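PDB 4ESB: transcriptional regulator, PadR family from Bacillus cereus, which probably binds DNA through a winged helix-turn-helix domain and regulates transcription as a dimer of the PadR family. Local coordinates for residues L15-Q20 / S29-K34; V9-I14 / E55-G60; K63-S66 / K70-Y73. All coordinates share one frame; numbering follows the deposited sequence.

From the N terminus, helix 10-20 enters contact 2 with its first turns and contact 1 with its last. Contact 1 closes first, a short loop of eight residues that brings helix 25-34 back against residues 15-20. The chain runs through helix 42-54 before residues 55-60 return to residues 9-14, so contact 2 encloses contact 1. The two meet directly: Leu15 and Ile18 pack on Ile58, and Leu32 on Ile14. Contact 3 follows in series, the end of the hairpin of strands 58-64 and 70-76, about 19 Å from contact 2, centre to centre. Contacts 1 and 2 tie the helices to each other and to the base of the wing; contact 3 pairs its two strands near the tip.

Contact 1. Residues L15-Q20 / S29-K34; sequences LYIISQ and STKLNK
Ile17 overlaps Leu32 through a single pair of methyl groups, joining helix 10-20 to helix 25-34 in the winged helix-turn-helix domain. Ile17 CD1 lies 3.5 Å from Leu32 CD2, a close apolar contact in which the two side chains meet at a slant. The Ile17 side chain leaves its helix toward the partner, with CG1 beside the backbone N (chi1 -76°) and CD1 carried outward as the leading atom. Leu32 starts less directly, but CD2, the branch not in line with its chain, comes up against Ile17.

The second touch is looser. Lys31 brings CD to within 4.3 Å of Ile17 CG2, the other branch of the isoleucine, while its ammonium end leads away to a long, weak ion pair with Glu21. The closest CA pair, Ile17 and Lys31, is 8.4 Å apart, and only side chains touch; few of them do, hence the small buried area.

The surroundings make this thin contact part of a larger core. Leu32 also rests on Phe37 and Val40 of the following loop, and Leu101 of the second subunit packs on Ile17, so the same isoleucine serves both the domain interior and the dimer interface. Near the end of helix 10-20 the hydroxyl of Ser19 turns back on its own helix, where OG donates to Tyr16 O at 2.7 Å, its approach tilted 24° from the carbonyl plane.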
loop_
_atom_site.group_PDB
_atom_site.type_symbol
_atom_site.label_atom_id
_atom_site.label_comp_id
_atom_site.label_asym_id
_atom_site.label_seq_id
_atom_site.Cartn_x
_atom_site.Cartn_y
_atom_site.Cartn_z
ATOM N N LEU A 15 -10.133 -10.884 -0.008
ATOM C CA LEU A 15 -9.859 -12.214 -0.537
ATOM C C LEU A 15 -9.342 -13.127 0.566
ATOM O O LEU A 15 -9.735 -14.293 0.645
ATOM C CB LEU A 15 -8.843 -12.164 -1.680
ATOM C CG LEU A 15 -9.307 -11.561 -3.008
ATOM C CD1 LEU A 15 -8.138 -11.463 -3.974
ATOM C CD2 LEU A 15 -10.432 -12.383 -3.618
ATOM N N TYR A 16 -8.466 -12.603 1.419
ATOM C CA TYR A 16 -7.931 -13.401 2.515
ATOM C C TYR A 16 -9.054 -13.908 3.404
ATOM O O TYR A 16 -9.138 -15.096 3.704
ATOM C CB TYR A 16 -6.949 -12.601 3.369
ATOM C CG TYR A 16 -6.438 -13.408 4.537
ATOM C CD1 TYR A 16 -5.484 -14.399 4.354
ATOM C CD2 TYR A 16 -6.930 -13.199 5.820
ATOM C CE1 TYR A 16 -5.022 -15.152 5.416
ATOM C CE2 TYR A 16 -6.473 -13.946 6.889
ATOM C CZ TYR A 16 -5.520 -14.921 6.680
ATOM O OH TYR A 16 -5.064 -15.668 7.740
ATOM N N ILE A 17 -9.916 -12.988 3.823
ATOM C CA ILE A 17 -11.002 -13.312 4.737
ATOM C C ILE A 17 -11.948 -14.336 4.122
ATOM O O ILE A 17 -12.290 -15.332 4.760
ATOM C CB ILE A 17 -11.783 -12.046 5.138
ATOM C CG1 ILE A 17 -10.975 -11.244 6.161
ATOM C CG2 ILE A 17 -13.142 -12.410 5.717
ATOM C CD1 ILE A 17 -11.369 -9.787 6.255
ATOM N N ILE A 18 -12.362 -14.095 2.882
ATOM C CA ILE A 18 -13.266 -15.008 2.191
ATOM C C ILE A 18 -12.614 -16.368 1.955
ATOM O O ILE A 18 -13.294 -17.395 1.964
ATOM C CB ILE A 18 -13.739 -14.427 0.844
ATOM C CG1 ILE A 18 -14.566 -13.156 1.078
ATOM C CG2 ILE A 18 -14.562 -15.456 0.083
ATOM C CD1 ILE A 18 -15.209 -12.589 -0.172
ATOM N N SER A 19 -11.299 -16.378 1.749
ATOM C CA SER A 19 -10.583 -17.628 1.507
ATOM C C SER A 19 -10.609 -18.508 2.751
ATOM O O SER A 19 -10.510 -19.733 2.661
ATOM C CB SER A 19 -9.135 -17.364 1.067
ATOM O OG SER A 19 -8.259 -17.144 2.162
ATOM N N GLN A 20 -10.757 -17.876 3.909
ATOM C CA GLN A 20 -10.692 -18.583 5.181
ATOM C C GLN A 20 -12.070 -18.994 5.684
ATOM O O GLN A 20 -12.193 -19.946 6.453
ATOM C CB GLN A 20 -9.981 -17.726 6.231
ATOM C CG GLN A 20 -8.497 -17.529 5.958
ATOM C CD GLN A 20 -7.729 -18.840 5.946
ATOM O OE1 GLN A 20 -7.872 -19.663 6.851
ATOM N NE2 GLN A 20 -6.914 -19.042 4.914
ATOM N N SER A 29 -18.206 -7.205 6.300
ATOM C CA SER A 29 -17.880 -5.837 6.694
ATOM C C SER A 29 -17.706 -5.710 8.205
ATOM O O SER A 29 -16.934 -4.875 8.678
ATOM C CB SER A 29 -18.960 -4.873 6.217
ATOM O OG SER A 29 -20.088 -4.930 7.060
ATOM N N THR A 30 -18.429 -6.528 8.961
ATOM C CA THR A 30 -18.260 -6.546 10.410
ATOM C C THR A 30 -16.844 -6.993 10.749
ATOM O O THR A 30 -16.161 -6.360 11.555
ATOM C CB THR A 30 -19.266 -7.484 11.111
ATOM O OG1 THR A 30 -20.591 -6.959 10.982
ATOM C CG2 THR A 30 -18.928 -7.617 12.593
ATOM N N LYS A 31 -16.401 -8.084 10.126
ATOM C CA LYS A 31 -15.046 -8.579 10.343
ATOM C C LYS A 31 -14.017 -7.529 9.927
ATOM O O LYS A 31 -13.026 -7.315 10.621
ATOM C CB LYS A 31 -14.804 -9.881 9.576
ATOM C CG LYS A 31 -15.524 -11.094 10.151
ATOM C CD LYS A 31 -14.917 -12.384 9.621
ATOM C CE LYS A 31 -15.814 -13.589 9.863
ATOM N NZ LYS A 31 -15.927 -13.953 11.303
ATOM N N LEU A 32 -14.259 -6.869 8.796
ATOM C CA LEU A 32 -13.355 -5.826 8.323
ATOM C C LEU A 32 -13.263 -4.708 9.352
ATOM O O LEU A 32 -12.167 -4.246 9.667
ATOM C CB LEU A 32 -13.814 -5.268 6.969
ATOM C CG LEU A 32 -13.601 -6.155 5.735
ATOM C CD1 LEU A 32 -14.207 -5.505 4.502
ATOM C CD2 LEU A 32 -12.123 -6.434 5.505
ATOM N N ASN A 33 -14.410 -4.279 9.877
ATOM C CA ASN A 33 -14.439 -3.253 10.918
ATOM C C ASN A 33 -13.614 -3.650 12.135
ATOM O O ASN A 33 -12.809 -2.865 12.633
ATOM C CB ASN A 33 -15.874 -2.974 11.369
ATOM C CG ASN A 33 -16.682 -2.235 10.325
ATOM O OD1 ASN A 33 -16.133 -1.558 9.456
ATOM N ND2 ASN A 33 -18.001 -2.354 10.412
ATOM N N LYS A 34 -13.818 -4.875 12.611
ATOM C CA LYS A 34 -13.220 -5.311 13.868
ATOM C C LYS A 34 -11.749 -5.701 13.712
ATOM O O LYS A 34 -11.063 -5.956 14.701
ATOM C CB LYS A 34 -14.022 -6.470 14.472
ATOM C CG LYS A 34 -13.534 -6.894 15.846
ATOM C CD LYS A 34 -14.488 -7.862 16.512
ATOM C CE LYS A 34 -13.965 -8.268 17.876
ATOM N NZ LYS A 34 -14.862 -9.230 18.564
#

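Contact 2. Residues V9-I14 / E55-G60; sequences VLEGCI and EKLIEG
The carboxylates of Glu11 and Glu55 approach each other with their planes 41° apart, and of the two only that of Glu11 also meets a hydrocarbon group across the contact, the CD1 methyl of Leu57. All of this happens at one oxygen: Glu11 OE2 is 3.2 Å from Leu57 CD1, a tight approach for an oxygen and a methyl, and 4.2 Å from Glu55 OE1. Glu11 gets there with CG anti to the backbone N (chi1 179°) and the rest of its chain extended, which sends the acid group from the side of its helix across to the loop. It crosses both Glu55 and Leu57 at about a right angle.

In the winged-helix fold this joins the start of helix 10-20 to the turn that leads from helix 42-54 into the wing. That turn is a Schellman motif, with Lys56 leaving the helix at a positive phi of 66°. Leu57 then points toward helix 10-20, and Ile58 opens strand 58-64. Ile14, one turn on from Glu11, points toward Ile58 but stays farther off, with Ile14 CG2 5.3 Å from Ile58 CD1. Nearby, Thr77 and Lys79 hold the carbonyls of Lys56 and Glu55, fixing the course of the turn, while Val98 and Leu101 of the second subunit pack on Val9 and Cys13 from the same N-terminal segment.

Arg51 stands by both acids, which probably helps them to sit this close: its NH1 forms a salt bridge with Glu55 OE2, and its NH2 a long, weak ion pair with Glu11 OE1. The shared guanidinium probably offsets the like charges, and Glu11, the more loosely paired and with a methyl against one oxygen, may have its pKa raised somewhat, that is, be a slightly weaker acid.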
loop_
_atom_site.group_PDB
_atom_site.type_symbol
_atom_site.label_atom_id
_atom_site.label_comp_id
_atom_site.label_asym_id
_atom_site.label_seq_id
_atom_site.Cartn_x
_atom_site.Cartn_y
_atom_site.Cartn_z
ATOM N N VAL A 9 -5.084 -2.042 -0.332
ATOM C CA VAL A 9 -4.922 -3.395 0.187
ATOM C C VAL A 9 -6.243 -4.049 0.591
ATOM O O VAL A 9 -6.253 -5.163 1.111
ATOM C CB VAL A 9 -4.011 -3.389 1.429
ATOM C CG1 VAL A 9 -2.659 -2.776 1.095
ATOM C CG2 VAL A 9 -4.680 -2.631 2.568
ATOM N N LEU A 10 -7.353 -3.361 0.352
ATOM C CA LEU A 10 -8.654 -3.826 0.825
ATOM C C LEU A 10 -9.143 -5.042 0.040
ATOM O O LEU A 10 -9.711 -5.972 0.615
ATOM C CB LEU A 10 -9.679 -2.694 0.749
ATOM C CG LEU A 10 -11.108 -3.001 1.201
ATOM C CD1 LEU A 10 -11.160 -3.391 2.672
ATOM C CD2 LEU A 10 -11.993 -1.796 0.938
ATOM N N GLU A 11 -8.927 -5.032 -1.270
ATOM C CA GLU A 11 -9.309 -6.159 -2.115
ATOM C C GLU A 11 -8.593 -7.429 -1.666
ATOM O O GLU A 11 -9.188 -8.504 -1.615
ATOM C CB GLU A 11 -8.988 -5.857 -3.581
ATOM C CG GLU A 11 -9.325 -6.986 -4.543
ATOM C CD GLU A 11 -9.489 -6.508 -5.974
ATOM O OE1 GLU A 11 -9.408 -5.284 -6.206
ATOM O OE2 GLU A 11 -9.702 -7.355 -6.867
ATOM N N GLY A 12 -7.314 -7.294 -1.331
ATOM C CA GLY A 12 -6.512 -8.423 -0.894
ATOM C C GLY A 12 -6.942 -8.974 0.451
ATOM O O GLY A 12 -6.934 -10.184 0.669
ATOM N N CYS A 13 -7.322 -8.084 1.361
ATOM C CA CYS A 13 -7.744 -8.498 2.696
ATOM C C CYS A 13 -9.127 -9.135 2.642
ATOM O O CYS A 13 -9.444 -10.024 3.427
ATOM C CB CYS A 13 -7.743 -7.305 3.651
ATOM S SG CYS A 13 -6.082 -6.697 4.039
ATOM N N ILE A 14 -9.945 -8.668 1.708
ATOM C CA ILE A 14 -11.243 -9.276 1.454
ATOM C C ILE A 14 -11.075 -10.697 0.913
ATOM O O ILE A 14 -11.785 -11.612 1.327
ATOM C CB ILE A 14 -12.077 -8.431 0.470
ATOM C CG1 ILE A 14 -12.704 -7.252 1.213
ATOM C CG2 ILE A 14 -13.161 -9.277 -0.192
ATOM C CD1 ILE A 14 -13.508 -6.316 0.336
ATOM N N GLU A 55 -15.015 -10.147 -12.123
ATOM C CA GLU A 55 -13.688 -10.602 -12.513
ATOM C C GLU A 55 -13.431 -12.028 -12.032
ATOM O O GLU A 55 -12.331 -12.554 -12.184
ATOM C CB GLU A 55 -12.622 -9.660 -11.962
ATOM C CG GLU A 55 -12.881 -8.190 -12.256
ATOM C CD GLU A 55 -11.802 -7.301 -11.681
ATOM O OE1 GLU A 55 -11.065 -7.776 -10.792
ATOM O OE2 GLU A 55 -11.692 -6.136 -12.114
ATOM N N LYS A 56 -14.452 -12.640 -11.442
ATOM C CA LYS A 56 -14.415 -14.055 -11.094
ATOM C C LYS A 56 -13.386 -14.374 -10.010
ATOM O O LYS A 56 -12.817 -15.467 -9.990
ATOM C CB LYS A 56 -14.133 -14.888 -12.348
ATOM C CG LYS A 56 -15.089 -14.594 -13.502
ATOM C CD LYS A 56 -16.173 -15.653 -13.612
ATOM C CE LYS A 56 -17.451 -15.088 -14.214
ATOM N NZ LYS A 56 -18.656 -15.769 -13.665
ATOM N N LEU A 57 -13.153 -13.424 -9.109
ATOM C CA LEU A 57 -12.255 -13.646 -7.981
ATOM C C LEU A 57 -13.020 -14.280 -6.830
ATOM O O LEU A 57 -12.475 -15.076 -6.069
ATOM C CB LEU A 57 -11.641 -12.328 -7.515
ATOM C CG LEU A 57 -10.829 -11.559 -8.555
ATOM C CD1 LEU A 57 -10.270 -10.293 -7.935
ATOM C CD2 LEU A 57 -9.714 -12.423 -9.122
ATOM N N ILE A 58 -14.288 -13.909 -6.705
ATOM C CA ILE A 58 -15.161 -14.487 -5.695
ATOM C C ILE A 58 -16.503 -14.802 -6.334
ATOM O O ILE A 58 -16.804 -14.341 -7.434
ATOM C CB ILE A 58 -15.362 -13.533 -4.502
ATOM C CG1 ILE A 58 -16.100 -12.268 -4.945
ATOM C CG2 ILE A 58 -14.015 -13.178 -3.881
ATOM C CD1 ILE A 58 -16.409 -11.308 -3.816
ATOM N N GLU A 59 -17.308 -15.592 -5.639
ATOM C CA GLU A 59 -18.589 -16.030 -6.172
ATOM C C GLU A 59 -19.584 -16.227 -5.040
ATOM O O GLU A 59 -19.282 -16.882 -4.045
ATOM C CB GLU A 59 -18.413 -17.337 -6.945
ATOM C CG GLU A 59 -19.696 -17.891 -7.528
ATOM C CD GLU A 59 -19.537 -19.316 -8.037
ATOM O OE1 GLU A 59 -18.386 -19.787 -8.131
ATOM O OE2 GLU A 59 -20.561 -19.968 -8.332
ATOM N N GLY A 60 -20.773 -15.658 -5.198
ATOM C CA GLY A 60 -21.816 -15.797 -4.202
ATOM C C GLY A 60 -22.777 -16.911 -4.553
ATOM O O GLY A 60 -23.146 -17.077 -5.713
#

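Contact 3. Residues K63-S66 / K70-Y73; sequences KASS and KRKY. With GOL (glycerol), chain F; SO4 (sulfate ion), chain B.
Lys63 and Arg71 form the antiparallel hydrogen-bonded pair near the tip of the wing, the beta hairpin of the winged-helix domain. Lys63 N donates to Arg71 O at 3.1 Å, and Arg71 N returns the bond to Lys63 O at 3.0 Å, the latter the straighter at 155°. Lys63 O takes a second, softer donor as well, the CA-H of Lys70, and it also lies at the edge of the Tyr73 ring. Ala64 and Lys70 make the adjacent non-hydrogen-bonded pair, in which CG of Lys70 rests against Ala64 CA. On the face carrying Lys63 and Arg71, Lys63 CB packs against Tyr73 CD2 at 3.8 Å, while the lysine's ammonium end leaves for a salt bridge with Glu22.

The polar groups of Arg71 and Tyr73 meet two bound molecules, both probably from the crystallisation liquor. An extended chain carries the guanidinium of Arg71 out to them, and they sit at its edge: NH1 donates to sulfate O1 at 2.9 Å, while NE and NH2 share glycerol O1 in two long, weak bonds. The same sulfate is gripped by the backbone, Lys72 N reaching its O4 at 2.7 Å. Tyr73 OH and glycerol O3 are 3.1 Å apart and hydrogen-bonded, with either able to donate. Ser65 OG also lies near Tyr73 OH, but its position is doubtful. Tyr24, on the neighbouring strand 23-24, completes the setting with a cation-pi contact to Arg71 and a hydrogen bond between its hydroxyl and the glycerol.

A sulfate held by one main-chain N-H and one arginine, on a wing tip rich in lysines, shows that this surface can bind an oxyanion, which is consistent with contact to the DNA backbone, as wings make in many winged-helix proteins.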
loop_
_atom_site.group_PDB
_atom_site.type_symbol
_atom_site.label_atom_id
_atom_site.label_comp_id
_atom_site.label_asym_id
_atom_site.label_seq_id
_atom_site.Cartn_x
_atom_site.Cartn_y
_atom_site.Cartn_z
ATOM N N LYS A 63 -26.943 -20.070 0.137
ATOM C CA LYS A 63 -26.943 -21.205 1.055
ATOM C C LYS A 63 -27.841 -20.925 2.248
ATOM O O LYS A 63 -28.126 -19.774 2.568
ATOM C CB LYS A 63 -25.526 -21.513 1.544
ATOM C CG LYS A 63 -24.602 -22.008 0.454
ATOM C CD LYS A 63 -23.238 -22.401 0.991
ATOM C CE LYS A 63 -23.321 -23.579 1.944
ATOM N NZ LYS A 63 -22.000 -24.250 2.102
ATOM N N ALA A 64 -28.286 -21.991 2.904
ATOM C CA ALA A 64 -29.054 -21.856 4.130
ATOM C C ALA A 64 -28.097 -21.619 5.285
ATOM O O ALA A 64 -27.019 -22.212 5.348
ATOM C CB ALA A 64 -29.890 -23.095 4.381
ATOM N N SER A 65 -28.500 -20.745 6.196
ATOM C CA SER A 65 -27.669 -20.378 7.326
ATOM C C SER A 65 -27.805 -21.427 8.419
ATOM O O SER A 65 -28.759 -22.206 8.424
ATOM C CB SER A 65 -28.114 -19.014 7.844
ATOM O OG SER A 65 -27.202 -18.473 8.775
ATOM N N SER A 66 -26.851 -21.457 9.342
ATOM C CA SER A 66 -26.944 -22.360 10.483
ATOM C C SER A 66 -28.281 -22.175 11.196
ATOM O O SER A 66 -28.748 -23.070 11.900
ATOM C CB SER A 66 -25.793 -22.121 11.462
ATOM O OG SER A 66 -25.732 -20.765 11.866
ATOM N N LYS A 70 -31.989 -18.131 4.284
ATOM C CA LYS A 70 -31.032 -18.238 3.191
ATOM C C LYS A 70 -30.355 -16.908 2.893
ATOM O O LYS A 70 -31.014 -15.884 2.701
ATOM C CB LYS A 70 -31.712 -18.789 1.939
ATOM C CG LYS A 70 -31.946 -20.285 2.013
ATOM C CD LYS A 70 -32.767 -20.805 0.851
ATOM C CE LYS A 70 -33.176 -22.247 1.098
ATOM N NZ LYS A 70 -34.085 -22.777 0.046
ATOM N N ARG A 71 -29.027 -16.939 2.862
ATOM C CA ARG A 71 -28.225 -15.749 2.631
ATOM C C ARG A 71 -27.302 -15.968 1.440
ATOM O O ARG A 71 -27.083 -17.102 1.013
ATOM C CB ARG A 71 -27.394 -15.433 3.873
ATOM C CG ARG A 71 -28.215 -15.193 5.131
ATOM C CD ARG A 71 -27.320 -14.917 6.330
ATOM N NE ARG A 71 -28.084 -14.717 7.558
ATOM C CZ ARG A 71 -28.732 -13.597 7.867
ATOM N NH1 ARG A 71 -28.724 -12.563 7.035
ATOM N NH2 ARG A 71 -29.396 -13.512 9.011
ATOM N N LYS A 72 -26.758 -14.879 0.910
ATOM C CA LYS A 72 -25.822 -14.953 -0.203
ATOM C C LYS A 72 -24.388 -14.975 0.320
ATOM O O LYS A 72 -23.787 -13.926 0.561
ATOM C CB LYS A 72 -26.038 -13.773 -1.155
ATOM C CG LYS A 72 -25.107 -13.751 -2.357
ATOM C CD LYS A 72 -25.644 -12.842 -3.458
ATOM C CE LYS A 72 -24.632 -12.671 -4.581
ATOM N NZ LYS A 72 -24.912 -11.476 -5.431
ATOM N N TYR A 73 -23.849 -16.179 0.499
ATOM C CA TYR A 73 -22.493 -16.357 1.004
ATOM C C TYR A 73 -21.490 -16.297 -0.141
ATOM O O TYR A 73 -21.735 -16.838 -1.216
ATOM C CB TYR A 73 -22.358 -17.703 1.718
ATOM C CG TYR A 73 -23.053 -17.780 3.060
ATOM C CD1 TYR A 73 -22.399 -17.403 4.225
ATOM C CD2 TYR A 73 -24.359 -18.242 3.163
ATOM C CE1 TYR A 73 -23.028 -17.479 5.456
ATOM C CE2 TYR A 73 -24.995 -18.322 4.387
ATOM C CZ TYR A 73 -24.326 -17.938 5.531
ATOM O OH TYR A 73 -24.955 -18.015 6.751
HETATM C C1 GOL F . -27.071 -16.982 11.156
HETATM O O1 GOL F . -28.116 -16.392 10.414
HETATM C C2 GOL F . -25.732 -16.641 10.506
HETATM O O2 GOL F . -25.199 -15.470 11.082
HETATM C C3 GOL F . -24.752 -17.796 10.683
HETATM O O3 GOL F . -23.784 -17.760 9.658
HETATM S S SO4 B . -27.810 -11.500 2.896
HETATM O O1 SO4 B . -28.188 -11.744 4.284
HETATM O O2 SO4 B . -29.012 -11.293 2.090
HETATM O O3 SO4 B . -26.959 -10.316 2.818
HETATM O O4 SO4 B . -27.078 -12.644 2.381
#